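Local atomic coordinates of lipid-transfer protein (PDB entry 6OK1), a protein that is of unknown function but is probably a lipid-transfer protein of the thiolase superfamily, built from two thiolase-like regions. Residues V176-H180 / N324-G328; N184-F189 / H336-E342; L209-C215 / H296-L300; I288-Y294 / N371-G377; C333-G337 / N349-E353. One frame throughout, in Å; residues are numbered along the deposited sequence.

From the N terminus, helix 167-182 comes first and enters contact 1. The loop after it, 184-189, enters contact 2, and 209-215 enters contact 3. All three wait for partners in the C-terminal thiolase-like region. Contact 3 closes first, at 296-300, and is nested inside the loops of contacts 1 and 2. Contact 1 closes at 324-328 and contact 2 at 336-342, so these two cross. Contact 4 opens at 288-294, crosses contacts 1, 2 and 3, and closes last, at strand 371-375. Contact 5 is nested within it and shares H336 and G337 with contact 2. Contacts 1 to 3 join the two thiolase-family regions; contacts 4 and 5 lie within the second.

Contact 1 (V176-H180 / N324-G328); sequences VDRKH and NLEIG
K179 reaches E326 with a salt bridge, NZ to OE1 at 2.8 Å. The ammonium comes from above the carboxylate plane, 42° out of it. The two side chains meet at about a right angle. E326 OE1 is also held by a water, which donates to it at 2.7 Å. The same water lies 2.7 Å from NE2 of H180, in the plane of the ring. It accepts from the backbone N of I327 at 2.9 Å. One water therefore joins the helix to both the side chain of E326 and the backbone that follows it. The imidazole edge also faces the carbonyl of L325, with H180 CE1 3.6 Å from L325 O. I327 lays CG1 against H180 NE2 at 3.7 Å, the two side chains running past each other in opposite directions. V176 adds an apolar pair, CG1 with L325 CD1, while CG2 only packs beside L325 O and E326 OE2. The contact joins helix 167-182, in the N-terminal thiolase family region, to the loop between helices 316-321 and 338-341 of the C-terminal one. K179 spans the gap with a fully extended chain (chi1 178°). E326 folds back at chi2 (-79°), which brings its carboxylate to the helix. In the second shell, ND1 of H180 makes weak hydrogen bonds to C333 O and N334 O. L325 is backed by F319 and I320 of helix 316-321.

Contact 2 (N184-F189 / H336-E342); sequences NPKAWF and HGGQLGE
N184 gives both N-H groups of its amide to the segment 336-342. N184 ND2 donates to H336 O at 2.9 Å, nearly straight at 169°, in the carbonyl plane and on a lone pair. N184 ND2 also donates to E342 OE2 at 2.8 Å, a more bent bond at 142°. That oxygen is met on its anti side, with the amide and carboxylate planes 60° apart. Both acceptors lie close to the amide plane, so the two bonds fix the flip of the amide. N184 OD1 then faces back into its own segment and takes the N of K186 at 3.0 Å from above the carbonyl plane. This is an Asx turn, and it overlaps a type I beta turn from N184 to A187. E342 meets the amide with an extended chain, and its other oxygen, OE1, is bound by N349. Backbone bonds continue the contact: W188 N donates to E342 O at 3.0 Å, and F189 N makes a weak bond to G341 O. The loop after helix 167-182, in the N-terminal thiolase family region, is thus fastened to 336-342, which includes the short helix 338-341 of the C-terminal one. Van der Waals contacts, mostly with backbone carbonyls, fill in between. A187 CB lies 3.5 Å from G341 O and 3.6 Å from E342 CA. The F189 ring has G341 O at its edge, while L340 O approaches it obliquely, 3.8 Å from CE2. CD1 of W188 lies over the centre of one face of that ring. R178 of helix 167-182 makes a cation-pi contact with F189.

Contact 3 (L209-C215 / H296-L300); sequences LHLLDCC and HFTPL
D213 OD1 is gripped by two groups, T298 OG1 and H199 NE2. T298 OG1 donates to D213 OD1 at 2.6 Å, from above the carboxylate plane. T298 holds OG1 between its backbone N and carbonyl carbon (chi1 55°), which turns the hydroxyl to the aspartate. D213 OD2 takes the backbone N of H210 at 2.8 Å through its anti lone pair. The backbones add two bonds: T298 N donates to D213 O at 3.0 Å, and C215 N to H296 O at 2.9 Å. They frame a single beta bridge of C214 with F297. F297 CA also brings its hydrogen to D213 O. This joins 209-215, in the N-terminal thiolase family region, to the loop after strand 290-292 in the C-terminal one. C214 SG sits at the edge of the F297 ring, 3.7 Å from CE1, a sulfur-aromatic contact. L209 splits its branches: CD2 meets F297 CD1 at 3.8 Å and CD1 meets P299 CG. Helix 148-163 packs on L209, F297 and P299, and F170 of helix 167-182 on T298. With both carboxylate oxygens taken up, the buried aspartate is held in orientation, and the donors would be expected to stabilise its negative charge.

Contact 4 (I288-Y294 / N371-G377); sequences IGAAILY and NVLVTAG
Y294 lies beyond the end of strand 371-375, and its side chain meets the backbone of A376 and G377. Y294 CB touches A376 O at 3.1 Å. Y294 CG also lies near A376 O, and Y294 CD2 comes to A376 C and to G377 N, the latter at 3.4 Å. Farther out, CE2 meets both N and CA of G377, and CD1, CE1 and CZ each face G377 CA. G377 CA stands over the middle of the Y294 ring, 3.4 Å from the centroid and 2° off the normal, a CH-pi contact. The ring reaches it because CG is anti to the backbone N (chi1 -159°). The backbone N of Y294 donates to T375 OG1 at 2.9 Å, almost straight at 170°. The same hydroxyl is hydrogen-bonded to Q304 OE1. Before this point the two segments pair as parallel strands. L373 N donates to A290 O, I292 N to L373 O at 2.8 Å, and T375 N to I292 O at 3.0 Å. I292 and V374 lie side by side on one face, I292 CB to V374 CG1 at 4.0 Å. L373, on the other face, is met by I288 CG2, to its CB at 3.9 Å. Strand 290-292 ends the mixed sheet of this chain, and 371-375 lies between it and the antiparallel 382-388. Helix 348-359 packs on the face with I292, V372 and V374. Helix 268-281 packs on the other side, against I288 and L373.

Contact 5 (C333-G337 / N349-E353); sequences CNTHG and NGIAE
A type I beta turn from N334 to G337 lies in the C-terminal thiolase-like region, and its T335 and H336 pack on E353 of helix 348-359. The turn is closed by G337 N to N334 O. T335 OG1 donates to E353 OE2 at 2.6 Å, and the carboxylate oxygen accepts through its anti lone pair. E353 leaves the helix with CG anti to its backbone N and bends at chi2 (68°), which brings the carboxylate to T335 OG1. Its oxygens have further partners: S362 OG hydrogen-bonds to OE2, and R356 forms a salt bridge with OE1. The glutamate is thus held by a hydroxyl on the turn and by groups of its own helix and the loop beyond. R356 would be expected to favour the charged form of E353. The aliphatic part of E353 lies over one face of the H336 ring. E353 CB is 4.0 Å from the H336 ring centroid and 23° off the normal, a CH-pi contact offset toward the rim. The carboxylate is nearly parallel to the ring, 11° between planes, with E353 OE1 3.6 Å from H336 CB. At the far end of the imidazole, H336 NE2 meets CA of G350, which has no side chain, at 3.7 Å. H336 CD2 lies near N349 O at 4.1 Å. The polar end of N349 is engaged by E342. I292 of strand 290-292 touches T335, H336 and E353, and strand 219-228 meets the helix through N349 and A352. Helix 86-98 packs against I351.

Contact 1 (V176-H180 / N324-G328)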
# COMPACT_ATOMS: atom_id res chain seq x y z
N VAL A 176 -18.29 7.96 28.16
CA VAL A 176 -18.52 9.18 27.39
C VAL A 176 -18.70 8.85 25.91
O VAL A 176 -19.58 9.42 25.24
CB VAL A 176 -17.40 10.22 27.63
CG1 VAL A 176 -16.12 9.84 26.91
CG2 VAL A 176 -17.86 11.63 27.19
N ASP A 177 -17.91 7.92 25.37
CA ASP A 177 -18.19 7.45 24.02
C ASP A 177 -19.65 7.03 23.86
O ASP A 177 -20.32 7.39 22.89
CB ASP A 177 -17.31 6.23 23.67
CG ASP A 177 -15.95 6.57 23.11
OD1 ASP A 177 -15.66 7.72 22.75
OD2 ASP A 177 -15.13 5.62 23.03
N ARG A 178 -20.12 6.16 24.75
CA ARG A 178 -21.47 5.63 24.60
C ARG A 178 -22.52 6.70 24.89
O ARG A 178 -23.62 6.65 24.34
CB ARG A 178 -21.65 4.41 25.51
CG ARG A 178 -20.84 3.17 25.02
CD ARG A 178 -21.43 2.54 23.76
NE ARG A 178 -22.72 1.92 24.08
CZ ARG A 178 -22.90 0.64 24.40
NH1 ARG A 178 -21.89 -0.22 24.41
NH2 ARG A 178 -24.13 0.22 24.70
N LYS A 179 -22.19 7.68 25.72
CA LYS A 179 -23.12 8.79 25.93
C LYS A 179 -23.36 9.54 24.62
O LYS A 179 -24.51 9.85 24.25
CB LYS A 179 -22.56 9.73 27.00
CG LYS A 179 -23.42 10.97 27.28
CD LYS A 179 -22.84 11.72 28.49
CE LYS A 179 -23.65 12.93 28.86
NZ LYS A 179 -23.07 13.60 30.04
N HIS A 180 -22.29 9.81 23.90
CA HIS A 180 -22.42 10.53 22.64
C HIS A 180 -23.02 9.65 21.56
O HIS A 180 -23.80 10.13 20.73
CB HIS A 180 -21.05 11.06 22.20
CG HIS A 180 -20.47 12.07 23.15
ND1 HIS A 180 -19.14 12.41 23.16
CD2 HIS A 180 -21.06 12.81 24.13
CE1 HIS A 180 -18.92 13.31 24.11
NE2 HIS A 180 -20.07 13.58 24.70
N ASN A 324 -13.76 16.79 31.17
CA ASN A 324 -13.30 17.63 30.07
C ASN A 324 -13.64 17.03 28.72
O ASN A 324 -13.60 17.75 27.72
CB ASN A 324 -11.79 17.85 30.14
CG ASN A 324 -11.40 18.86 31.19
OD1 ASN A 324 -11.58 20.06 31.00
ND2 ASN A 324 -10.83 18.39 32.28
N LEU A 325 -13.96 15.74 28.65
CA LEU A 325 -14.34 15.15 27.37
C LEU A 325 -15.81 15.33 27.05
O LEU A 325 -16.24 14.96 25.95
CB LEU A 325 -14.01 13.65 27.35
CG LEU A 325 -12.55 13.28 27.59
CD1 LEU A 325 -12.34 11.80 27.35
CD2 LEU A 325 -11.60 14.10 26.74
N GLU A 326 -16.59 15.86 27.99
CA GLU A 326 -18.02 16.05 27.80
C GLU A 326 -18.29 17.22 26.86
O GLU A 326 -17.45 18.10 26.67
CB GLU A 326 -18.70 16.31 29.15
CG GLU A 326 -18.49 15.23 30.20
CD GLU A 326 -19.39 14.02 30.00
OE1 GLU A 326 -20.39 14.13 29.27
OE2 GLU A 326 -19.09 12.97 30.61
N ILE A 327 -19.51 17.24 26.32
CA ILE A 327 -19.92 18.30 25.39
C ILE A 327 -19.74 19.68 26.01
O ILE A 327 -19.38 20.64 25.32
CB ILE A 327 -21.38 18.08 24.94
CG1 ILE A 327 -21.48 16.88 24.00
CG2 ILE A 327 -21.94 19.33 24.25
CD1 ILE A 327 -22.90 16.43 23.72
N GLY A 328 -20.01 19.81 27.30
CA GLY A 328 -19.80 21.09 27.95
C GLY A 328 -18.42 21.32 28.52
O GLY A 328 -18.19 22.37 29.13
O HOH W 1 -21.10 14.91 26.83

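Contact 2 (N184-F189 / H336-E342)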
# COMPACT_ATOMS: atom_id res chain seq x y z
N ASN A 184 -26.77 9.60 18.63
CA ASN A 184 -26.34 9.63 17.23
C ASN A 184 -27.10 8.58 16.44
O ASN A 184 -26.79 7.38 16.55
CB ASN A 184 -24.84 9.37 17.13
CG ASN A 184 -24.38 9.33 15.70
OD1 ASN A 184 -25.15 9.58 14.77
ND2 ASN A 184 -23.10 9.00 15.50
N PRO A 185 -28.09 8.96 15.62
CA PRO A 185 -28.89 7.93 14.92
C PRO A 185 -28.08 7.02 14.03
O PRO A 185 -28.55 5.93 13.68
CB PRO A 185 -29.89 8.77 14.10
CG PRO A 185 -29.99 10.08 14.84
CD PRO A 185 -28.62 10.32 15.39
N LYS A 186 -26.88 7.44 13.63
CA LYS A 186 -26.04 6.61 12.77
C LYS A 186 -25.21 5.60 13.55
O LYS A 186 -24.64 4.69 12.94
CB LYS A 186 -25.09 7.49 11.96
CG LYS A 186 -25.77 8.52 11.08
CD LYS A 186 -26.57 7.86 9.98
CE LYS A 186 -27.22 8.90 9.06
NZ LYS A 186 -28.07 8.28 8.00
N ALA A 187 -25.15 5.74 14.86
CA ALA A 187 -24.31 4.92 15.71
C ALA A 187 -24.95 3.57 16.00
O ALA A 187 -26.18 3.46 16.14
CB ALA A 187 -24.01 5.65 17.02
N TRP A 188 -24.12 2.54 16.10
CA TRP A 188 -24.67 1.22 16.39
C TRP A 188 -25.35 1.21 17.74
O TRP A 188 -26.34 0.50 17.93
CB TRP A 188 -23.59 0.14 16.36
CG TRP A 188 -24.21 -1.21 16.50
CD1 TRP A 188 -24.14 -2.04 17.57
CD2 TRP A 188 -25.04 -1.87 15.53
NE1 TRP A 188 -24.87 -3.19 17.33
CE2 TRP A 188 -25.43 -3.10 16.08
CE3 TRP A 188 -25.48 -1.54 14.24
CZ2 TRP A 188 -26.24 -4.01 15.40
CZ3 TRP A 188 -26.30 -2.44 13.55
CH2 TRP A 188 -26.68 -3.66 14.15
N PHE A 189 -24.84 2.00 18.69
CA PHE A 189 -25.40 2.02 20.03
C PHE A 189 -26.27 3.26 20.27
O PHE A 189 -26.38 3.75 21.40
CB PHE A 189 -24.29 1.90 21.06
CG PHE A 189 -23.62 0.55 21.03
CD1 PHE A 189 -24.28 -0.59 21.53
CD2 PHE A 189 -22.36 0.40 20.49
CE1 PHE A 189 -23.68 -1.84 21.49
CE2 PHE A 189 -21.75 -0.86 20.45
CZ PHE A 189 -22.41 -1.97 20.95
N HIS A 336 -19.44 11.80 17.91
CA HIS A 336 -20.20 10.79 17.18
C HIS A 336 -20.34 9.48 17.95
O HIS A 336 -21.14 8.62 17.55
CB HIS A 336 -19.53 10.49 15.82
CG HIS A 336 -18.12 10.00 15.92
ND1 HIS A 336 -17.20 10.53 16.81
CD2 HIS A 336 -17.47 9.04 15.23
CE1 HIS A 336 -16.04 9.90 16.65
NE2 HIS A 336 -16.18 8.99 15.71
N GLY A 337 -19.56 9.29 19.00
CA GLY A 337 -19.55 8.04 19.74
C GLY A 337 -18.27 7.24 19.57
O GLY A 337 -18.10 6.22 20.25
N GLY A 338 -17.36 7.68 18.69
CA GLY A 338 -16.09 7.01 18.50
C GLY A 338 -16.17 5.73 17.70
O GLY A 338 -17.23 5.32 17.20
N GLN A 339 -15.01 5.08 17.56
CA GLN A 339 -15.00 3.74 17.00
C GLN A 339 -15.78 2.79 17.91
O GLN A 339 -16.37 1.81 17.44
CB GLN A 339 -13.57 3.22 16.84
CG GLN A 339 -12.68 4.13 16.00
CD GLN A 339 -13.16 4.22 14.58
OE1 GLN A 339 -12.98 3.29 13.81
NE2 GLN A 339 -13.75 5.35 14.23
N LEU A 340 -15.76 3.08 19.22
CA LEU A 340 -16.37 2.20 20.22
C LEU A 340 -17.89 2.26 20.17
O LEU A 340 -18.56 1.23 20.33
CB LEU A 340 -15.88 2.60 21.61
CG LEU A 340 -16.18 1.61 22.73
CD1 LEU A 340 -15.07 0.61 22.85
CD2 LEU A 340 -16.40 2.33 24.04
N GLY A 341 -18.44 3.45 19.93
CA GLY A 341 -19.88 3.69 20.01
C GLY A 341 -20.60 3.85 18.68
O GLY A 341 -21.77 3.49 18.57
N GLU A 342 -19.94 4.42 17.67
CA GLU A 342 -20.60 4.59 16.36
C GLU A 342 -20.32 3.38 15.48
O GLU A 342 -21.23 2.63 15.14
CB GLU A 342 -20.14 5.89 15.68
CG GLU A 342 -20.79 6.04 14.30
CD GLU A 342 -20.42 7.32 13.59
OE1 GLU A 342 -19.32 7.35 13.03
OE2 GLU A 342 -21.22 8.27 13.55

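Contact 3 (L209-C215 / H296-L300)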
# COMPACT_ATOMS: atom_id res chain seq x y z
N LEU A 209 -8.46 -5.09 30.25
CA LEU A 209 -9.54 -4.66 29.36
C LEU A 209 -10.78 -5.52 29.57
O LEU A 209 -10.74 -6.74 29.41
CB LEU A 209 -9.11 -4.75 27.89
CG LEU A 209 -8.23 -3.61 27.36
CD1 LEU A 209 -6.94 -3.49 28.11
CD2 LEU A 209 -7.96 -3.82 25.89
N HIS A 210 -11.90 -4.85 29.86
CA HIS A 210 -13.23 -5.44 29.87
C HIS A 210 -13.77 -5.53 28.44
O HIS A 210 -13.31 -4.85 27.53
CB HIS A 210 -14.18 -4.58 30.70
CG HIS A 210 -13.88 -4.53 32.17
ND1 HIS A 210 -14.53 -5.33 33.08
CD2 HIS A 210 -13.04 -3.75 32.89
CE1 HIS A 210 -14.08 -5.07 34.30
NE2 HIS A 210 -13.16 -4.12 34.21
N LEU A 211 -14.86 -6.27 28.30
CA LEU A 211 -15.58 -6.29 27.02
C LEU A 211 -15.92 -4.88 26.55
O LEU A 211 -15.74 -4.54 25.38
CB LEU A 211 -16.83 -7.13 27.18
CG LEU A 211 -17.73 -7.19 25.96
CD1 LEU A 211 -16.99 -7.72 24.75
CD2 LEU A 211 -18.89 -8.09 26.29
N LEU A 212 -16.38 -4.01 27.46
CA LEU A 212 -16.79 -2.68 27.04
C LEU A 212 -15.61 -1.71 26.84
O LEU A 212 -15.86 -0.55 26.49
CB LEU A 212 -17.82 -2.11 28.04
CG LEU A 212 -19.22 -2.69 27.83
CD1 LEU A 212 -20.12 -2.31 28.97
CD2 LEU A 212 -19.81 -2.20 26.52
N ASP A 213 -14.35 -2.16 26.98
CA ASP A 213 -13.19 -1.38 26.52
C ASP A 213 -12.87 -1.61 25.06
O ASP A 213 -11.98 -0.94 24.52
CB ASP A 213 -11.95 -1.76 27.34
CG ASP A 213 -12.04 -1.27 28.75
OD1 ASP A 213 -12.33 -0.07 28.90
OD2 ASP A 213 -11.85 -2.08 29.68
N CYS A 214 -13.58 -2.54 24.41
CA CYS A 214 -13.23 -3.03 23.08
C CYS A 214 -14.35 -2.71 22.11
O CYS A 214 -15.52 -2.99 22.40
CB CYS A 214 -13.02 -4.54 23.08
SG CYS A 214 -11.82 -5.11 24.27
N CYS A 215 -14.01 -2.19 20.93
CA CYS A 215 -15.05 -1.94 19.94
C CYS A 215 -15.38 -3.23 19.18
O CYS A 215 -14.62 -4.20 19.16
CB CYS A 215 -14.63 -0.81 18.97
SG CYS A 215 -13.45 -1.31 17.73
N HIS A 296 -10.54 2.44 19.25
CA HIS A 296 -10.96 1.05 19.06
C HIS A 296 -10.78 0.26 20.34
O HIS A 296 -11.54 -0.68 20.60
CB HIS A 296 -10.26 0.39 17.89
CG HIS A 296 -8.78 0.27 18.02
ND1 HIS A 296 -8.01 1.16 18.75
CD2 HIS A 296 -7.91 -0.64 17.50
CE1 HIS A 296 -6.74 0.82 18.64
NE2 HIS A 296 -6.65 -0.27 17.91
N PHE A 297 -9.84 0.69 21.19
CA PHE A 297 -9.73 0.26 22.58
C PHE A 297 -9.60 1.52 23.43
O PHE A 297 -8.93 2.48 23.04
CB PHE A 297 -8.51 -0.65 22.78
CG PHE A 297 -8.58 -1.92 21.99
CD1 PHE A 297 -9.35 -2.98 22.42
CD2 PHE A 297 -7.92 -2.02 20.77
CE1 PHE A 297 -9.44 -4.14 21.67
CE2 PHE A 297 -8.01 -3.18 20.03
CZ PHE A 297 -8.76 -4.23 20.48
N THR A 298 -10.21 1.51 24.60
CA THR A 298 -10.20 2.72 25.42
C THR A 298 -8.86 3.14 26.01
O THR A 298 -8.66 4.34 26.22
CB THR A 298 -11.17 2.55 26.58
OG1 THR A 298 -10.83 1.35 27.29
CG2 THR A 298 -12.62 2.53 26.06
N PRO A 299 -7.97 2.23 26.42
CA PRO A 299 -6.87 2.68 27.29
C PRO A 299 -5.92 3.65 26.64
O PRO A 299 -5.36 4.49 27.34
CB PRO A 299 -6.16 1.39 27.69
CG PRO A 299 -7.23 0.33 27.54
CD PRO A 299 -8.03 0.76 26.34
N LEU A 300 -5.68 3.53 25.33
CA LEU A 300 -4.70 4.41 24.71
C LEU A 300 -5.25 5.80 24.45
O LEU A 300 -4.51 6.66 23.97
CB LEU A 300 -4.18 3.79 23.41
CG LEU A 300 -3.48 2.43 23.58
CD1 LEU A 300 -2.96 1.85 22.26
CD2 LEU A 300 -2.34 2.52 24.57

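Contact 4 (I288-Y294 / N371-G377)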
# COMPACT_ATOMS: atom_id res chain seq x y z
N ILE A 288 -7.52 24.14 20.36
CA ILE A 288 -8.32 23.02 19.89
C ILE A 288 -9.62 22.98 20.67
O ILE A 288 -9.60 22.87 21.91
CB ILE A 288 -7.55 21.71 20.04
CG1 ILE A 288 -6.19 21.80 19.32
CG2 ILE A 288 -8.39 20.53 19.56
CD1 ILE A 288 -6.27 22.05 17.81
N GLY A 289 -10.75 23.00 19.96
CA GLY A 289 -12.05 23.09 20.58
C GLY A 289 -12.80 21.78 20.65
O GLY A 289 -13.85 21.68 21.28
N ALA A 290 -12.26 20.74 20.02
CA ALA A 290 -12.84 19.41 20.12
C ALA A 290 -11.78 18.41 19.66
O ALA A 290 -10.88 18.76 18.90
CB ALA A 290 -14.10 19.28 19.27
N ALA A 291 -11.91 17.15 20.11
CA ALA A 291 -10.99 16.11 19.67
C ALA A 291 -11.72 14.83 19.29
O ALA A 291 -12.62 14.37 20.00
CB ALA A 291 -9.96 15.78 20.77
N ILE A 292 -11.28 14.22 18.19
CA ILE A 292 -11.75 12.91 17.78
C ILE A 292 -10.55 11.99 18.00
O ILE A 292 -9.59 12.03 17.22
CB ILE A 292 -12.23 12.90 16.33
CG1 ILE A 292 -13.35 13.92 16.08
CG2 ILE A 292 -12.64 11.46 15.92
CD1 ILE A 292 -14.60 13.73 16.90
N LEU A 293 -10.56 11.22 19.10
CA LEU A 293 -9.41 10.45 19.56
C LEU A 293 -9.68 8.98 19.32
O LEU A 293 -10.64 8.41 19.87
CB LEU A 293 -9.10 10.73 21.04
CG LEU A 293 -8.72 12.19 21.32
CD1 LEU A 293 -8.40 12.34 22.82
CD2 LEU A 293 -7.55 12.66 20.44
N TYR A 294 -8.86 8.37 18.46
CA TYR A 294 -9.04 6.98 18.05
C TYR A 294 -9.16 6.07 19.26
O TYR A 294 -8.31 6.08 20.16
CB TYR A 294 -7.86 6.56 17.19
CG TYR A 294 -8.08 5.37 16.28
CD1 TYR A 294 -7.94 4.07 16.75
CD2 TYR A 294 -8.31 5.56 14.93
CE1 TYR A 294 -8.07 2.98 15.87
CE2 TYR A 294 -8.44 4.51 14.06
CZ TYR A 294 -8.30 3.22 14.53
OH TYR A 294 -8.43 2.18 13.64
N ASN A 371 -11.44 24.74 15.62
CA ASN A 371 -10.38 23.79 15.27
C ASN A 371 -10.63 22.44 15.94
O ASN A 371 -10.89 22.38 17.15
CB ASN A 371 -9.01 24.31 15.68
CG ASN A 371 -8.70 25.67 15.09
OD1 ASN A 371 -8.57 25.82 13.87
ND2 ASN A 371 -8.56 26.67 15.96
N VAL A 372 -10.53 21.37 15.17
CA VAL A 372 -10.77 20.01 15.65
C VAL A 372 -9.53 19.17 15.37
O VAL A 372 -9.05 19.13 14.24
CB VAL A 372 -12.00 19.37 14.98
CG1 VAL A 372 -12.20 17.94 15.55
CG2 VAL A 372 -13.23 20.20 15.21
N LEU A 373 -9.03 18.48 16.39
CA LEU A 373 -7.89 17.59 16.21
C LEU A 373 -8.41 16.16 16.10
O LEU A 373 -9.23 15.73 16.91
CB LEU A 373 -6.89 17.72 17.36
CG LEU A 373 -5.52 17.09 17.11
CD1 LEU A 373 -4.46 17.79 17.91
CD2 LEU A 373 -5.49 15.63 17.46
N VAL A 374 -7.94 15.44 15.08
CA VAL A 374 -8.33 14.06 14.82
C VAL A 374 -7.09 13.19 14.82
O VAL A 374 -6.09 13.53 14.18
CB VAL A 374 -9.08 13.90 13.49
CG1 VAL A 374 -9.57 12.42 13.36
CG2 VAL A 374 -10.19 14.87 13.37
N THR A 375 -7.15 12.06 15.53
CA THR A 375 -6.06 11.09 15.48
C THR A 375 -6.48 9.82 14.76
O THR A 375 -7.65 9.46 14.71
CB THR A 375 -5.57 10.70 16.88
OG1 THR A 375 -6.63 10.11 17.64
CG2 THR A 375 -5.06 11.93 17.61
N ALA A 376 -5.47 9.10 14.29
CA ALA A 376 -5.67 7.79 13.67
C ALA A 376 -5.22 6.67 14.62
O ALA A 376 -5.09 6.88 15.83
CB ALA A 376 -4.94 7.78 12.33
N GLY A 377 -5.01 5.48 14.07
CA GLY A 377 -4.88 4.28 14.89
C GLY A 377 -3.70 4.34 15.84
O GLY A 377 -2.63 4.86 15.51
O HOH W 2 -9.84 9.28 15.87

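Contact 5 (C333-G337 / N349-E353)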
# COMPACT_ATOMS: atom_id res chain seq x y z
N CYS A 333 -15.20 15.41 23.12
CA CYS A 333 -14.47 14.32 22.50
C CYS A 333 -15.42 13.29 21.92
O CYS A 333 -16.39 12.90 22.57
CB CYS A 333 -13.55 13.69 23.53
SG CYS A 333 -12.49 12.34 22.88
N ASN A 334 -15.09 12.83 20.72
CA ASN A 334 -15.79 11.71 20.11
C ASN A 334 -17.30 11.92 20.16
O ASN A 334 -18.08 11.06 20.59
CB ASN A 334 -15.38 10.40 20.78
CG ASN A 334 -13.94 10.01 20.46
OD1 ASN A 334 -13.33 10.62 19.58
ND2 ASN A 334 -13.41 9.00 21.14
N THR A 335 -17.71 13.10 19.66
CA THR A 335 -19.11 13.51 19.65
C THR A 335 -20.00 12.62 18.79
O THR A 335 -21.23 12.68 18.93
CB THR A 335 -19.18 14.96 19.18
OG1 THR A 335 -18.27 15.18 18.10
CG2 THR A 335 -18.77 15.87 20.33
N HIS A 336 -19.44 11.80 17.91
CA HIS A 336 -20.20 10.79 17.18
C HIS A 336 -20.34 9.48 17.95
O HIS A 336 -21.14 8.62 17.55
CB HIS A 336 -19.53 10.49 15.82
CG HIS A 336 -18.12 10.00 15.92
ND1 HIS A 336 -17.20 10.53 16.81
CD2 HIS A 336 -17.47 9.04 15.23
CE1 HIS A 336 -16.04 9.90 16.65
NE2 HIS A 336 -16.18 8.99 15.71
N GLY A 337 -19.56 9.29 19.00
CA GLY A 337 -19.55 8.04 19.74
C GLY A 337 -18.27 7.24 19.57
O GLY A 337 -18.10 6.22 20.25
N ASN A 349 -14.53 7.23 9.79
CA ASN A 349 -15.76 7.88 10.21
C ASN A 349 -15.51 8.95 11.27
O ASN A 349 -16.29 9.89 11.37
CB ASN A 349 -16.80 6.85 10.71
CG ASN A 349 -16.25 5.92 11.79
OD1 ASN A 349 -15.15 5.42 11.69
ND2 ASN A 349 -17.07 5.66 12.82
N GLY A 350 -14.38 8.89 11.98
CA GLY A 350 -14.04 9.97 12.89
C GLY A 350 -13.63 11.23 12.17
O GLY A 350 -13.90 12.34 12.63
N ILE A 351 -12.94 11.09 11.04
CA ILE A 351 -12.61 12.28 10.25
C ILE A 351 -13.90 12.94 9.78
O ILE A 351 -14.03 14.16 9.82
CB ILE A 351 -11.69 11.91 9.07
CG1 ILE A 351 -10.39 11.26 9.59
CG2 ILE A 351 -11.34 13.15 8.27
CD1 ILE A 351 -9.46 10.68 8.50
N ALA A 352 -14.88 12.15 9.36
CA ALA A 352 -16.16 12.72 8.93
C ALA A 352 -16.81 13.51 10.06
O ALA A 352 -17.35 14.59 9.83
CB ALA A 352 -17.08 11.61 8.45
N GLU A 353 -16.78 12.98 11.29
CA GLU A 353 -17.37 13.71 12.42
C GLU A 353 -16.65 15.03 12.64
O GLU A 353 -17.29 16.05 12.91
CB GLU A 353 -17.34 12.87 13.69
CG GLU A 353 -17.76 13.61 14.97
CD GLU A 353 -19.24 14.00 15.01
OE1 GLU A 353 -20.03 13.59 14.13
OE2 GLU A 353 -19.61 14.74 15.93